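Local coordinates for Non-structural protein 3 (Rice hoja blanca virus, PDB 3AJF) that binds double-stranded RNA and suppresses RNA silencing in the host, the first presumably being the means to the second, at the interface of chains A and B. Residues are numbered along the deposited sequence; one frame, centred on the assembly and turned at random. Chains: chain A/B, Non-structural protein 3.

The interface of chains A and B. Residues chain A 81-82, 85-86; chain B 78, 81-82, 85.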
ATOM      1  N   VAL A  81       5.544  -1.408   0.442  1.00 13.88           N
ATOM      2  CA  VAL A  81       4.121  -1.128   0.376  1.00 13.34           C
ATOM      3  C   VAL A  81       3.327  -2.429   0.538  1.00 14.43           C
ATOM      4  O   VAL A  81       2.382  -2.516   1.343  1.00 13.87           O
ATOM      5  CB  VAL A  81       3.695  -0.374  -0.922  1.00 12.50           C
ATOM      6  CG1 VAL A  81       2.160  -0.366  -1.043  1.00 14.58           C
ATOM      7  CG2 VAL A  81       4.148   1.002  -0.858  1.00 13.21           C
ATOM      8  N   SER A  82       3.721  -3.424  -0.249  1.00 15.69           N
ATOM      9  CA  SER A  82       3.025  -4.680  -0.334  1.00 17.66           C
ATOM     10  C   SER A  82       3.051  -5.380   1.026  1.00 18.07           C
ATOM     11  O   SER A  82       1.991  -5.864   1.508  1.00 19.10           O
ATOM     12  CB  SER A  82       3.638  -5.517  -1.470  1.00 19.02           C
ATOM     13  OG  SER A  82       3.265  -6.858  -1.366  1.00 25.30           O
ATOM     14  N   SER A  85       1.273  -3.183   4.113  1.00 13.28           N
ATOM     15  CA  SER A  85      -0.194  -3.205   3.979  1.00 14.09           C
ATOM     16  C   SER A  85      -0.807  -4.430   4.651  1.00 13.90           C
ATOM     17  O   SER A  85      -1.961  -4.392   5.124  1.00 14.50           O
ATOM     18  CB  SER A  85      -0.625  -3.076   2.506  1.00 14.37           C
ATOM     19  OG  SER A  85      -0.236  -4.238   1.786  1.00 17.50           O
ATOM     20  N   GLU A  86      -0.031  -5.501   4.755  1.00 14.09           N
ATOM     21  CA  GLU A  86      -0.516  -6.766   5.351  1.00 16.00           C
ATOM     22  C   GLU A  86      -1.010  -6.606   6.777  1.00 14.57           C
ATOM     23  O   GLU A  86      -1.891  -7.341   7.217  1.00 14.40           O
ATOM     24  CB  GLU A  86       0.573  -7.856   5.337  1.00 16.09           C
ATOM     25  CG  GLU A  86       1.077  -8.202   3.926  1.00 18.99           C
ATOM     26  CD  GLU A  86       2.246  -9.213   3.956  1.00 21.62           C
ATOM     27  OE1 GLU A  86       2.504  -9.755   5.048  1.00 25.30           O
ATOM     28  OE2 GLU A  86       2.883  -9.464   2.903  1.00 25.44           O
TER
ATOM     29  N   THR B  78      -7.265  -6.613   2.064  1.00 11.91           N
ATOM     30  CA  THR B  78      -5.813  -6.447   2.269  1.00 12.51           C
ATOM     31  C   THR B  78      -4.984  -7.137   1.191  1.00 13.57           C
ATOM     32  O   THR B  78      -3.973  -6.598   0.724  1.00 14.14           O
ATOM     33  CB  THR B  78      -5.411  -6.935   3.652  1.00 13.56           C
ATOM     34  OG1 THR B  78      -6.146  -6.180   4.632  1.00 13.26           O
ATOM     35  CG2 THR B  78      -3.906  -6.719   3.875  1.00 13.57           C
ATOM     36  N   VAL B  81      -5.023  -5.003  -1.889  1.00 13.83           N
ATOM     37  CA  VAL B  81      -3.994  -3.944  -1.753  1.00 13.63           C
ATOM     38  C   VAL B  81      -2.554  -4.435  -2.016  1.00 14.57           C
ATOM     39  O   VAL B  81      -1.851  -3.844  -2.805  1.00 13.32           O
ATOM     40  CB  VAL B  81      -4.084  -3.193  -0.400  1.00 13.10           C
ATOM     41  CG1 VAL B  81      -2.913  -2.259  -0.198  1.00 13.91           C
ATOM     42  CG2 VAL B  81      -5.417  -2.463  -0.305  1.00 11.77           C
ATOM     43  N   SER B  82      -2.172  -5.544  -1.412  1.00 16.26           N
ATOM     44  CA  SER B  82      -0.814  -6.090  -1.497  1.00 19.17           C
ATOM     45  C   SER B  82      -0.529  -6.585  -2.922  1.00 20.22           C
ATOM     46  O   SER B  82       0.555  -6.377  -3.445  1.00 21.45           O
ATOM     47  CB  SER B  82      -0.714  -7.247  -0.495  1.00 20.46           C
ATOM     48  OG  SER B  82       0.593  -7.743  -0.356  1.00 25.75           O
ATOM     49  N   SER B  85      -0.654  -3.379  -5.536  1.00 14.40           N
ATOM     50  CA  SER B  85       0.497  -2.492  -5.354  1.00 16.33           C
ATOM     51  C   SER B  85       1.740  -2.968  -6.131  1.00 15.70           C
ATOM     52  O   SER B  85       2.558  -2.159  -6.539  1.00 15.96           O
ATOM     53  CB  SER B  85       0.768  -2.231  -3.861  1.00 16.25           C
ATOM     54  OG  SER B  85       1.544  -3.315  -3.375  1.00 23.26           O
TER
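A:Ser85 and B:Val81 meet at the apolar centre of this helix-to-helix contact, where the CB methylene of the serine packs on the CG1 methyl of the valine at 3.6 Å. The two-fold axis repeats the pair with the chains exchanged: CG1 of A:Val81 lies 3.7 Å from CB of B:Ser85. Each valine holds CG1 anti to its backbone N (chi1 169° in A:Val81), which sends that methyl across to the other chain. Further along, the CG2 methyl of B:Thr78 rests against the backbone where helix 74-85 of chain A gives way to the 3-10 helix 86-89, 3.7 Å from CA of A:Glu86.

Polar groups take over at the two copies of Ser82, whose hydroxyls face each other across the axis. OG of A:Ser82 and OG of B:Ser82 are hydrogen-bonded at 3.0 Å, with the donor not decided. The B:Ser82 hydroxyl also donates to the main-chain carbonyl O of A:Ser82 at 3.0 Å, while the reverse bond, from OG of A:Ser82 to O of B:Ser82, is weak. The carbonyl O of A:Ser82 takes a second bond, 2.8 Å from OG of A:Ser85 in its own helix; the two hydroxyls approach from opposite faces of the carbonyl plane, both well out of it. A:Ser85 turns OG between its backbone N and carbonyl carbon (chi1 67°), back towards its own helix, and leaves CB to face B:Val81. B:Ser85 likewise bonds O of B:Ser82. Small side chains probably let the two copies of helix 74-85 come close, forming part of the homodimer interface in the helical domain of this silencing suppressor.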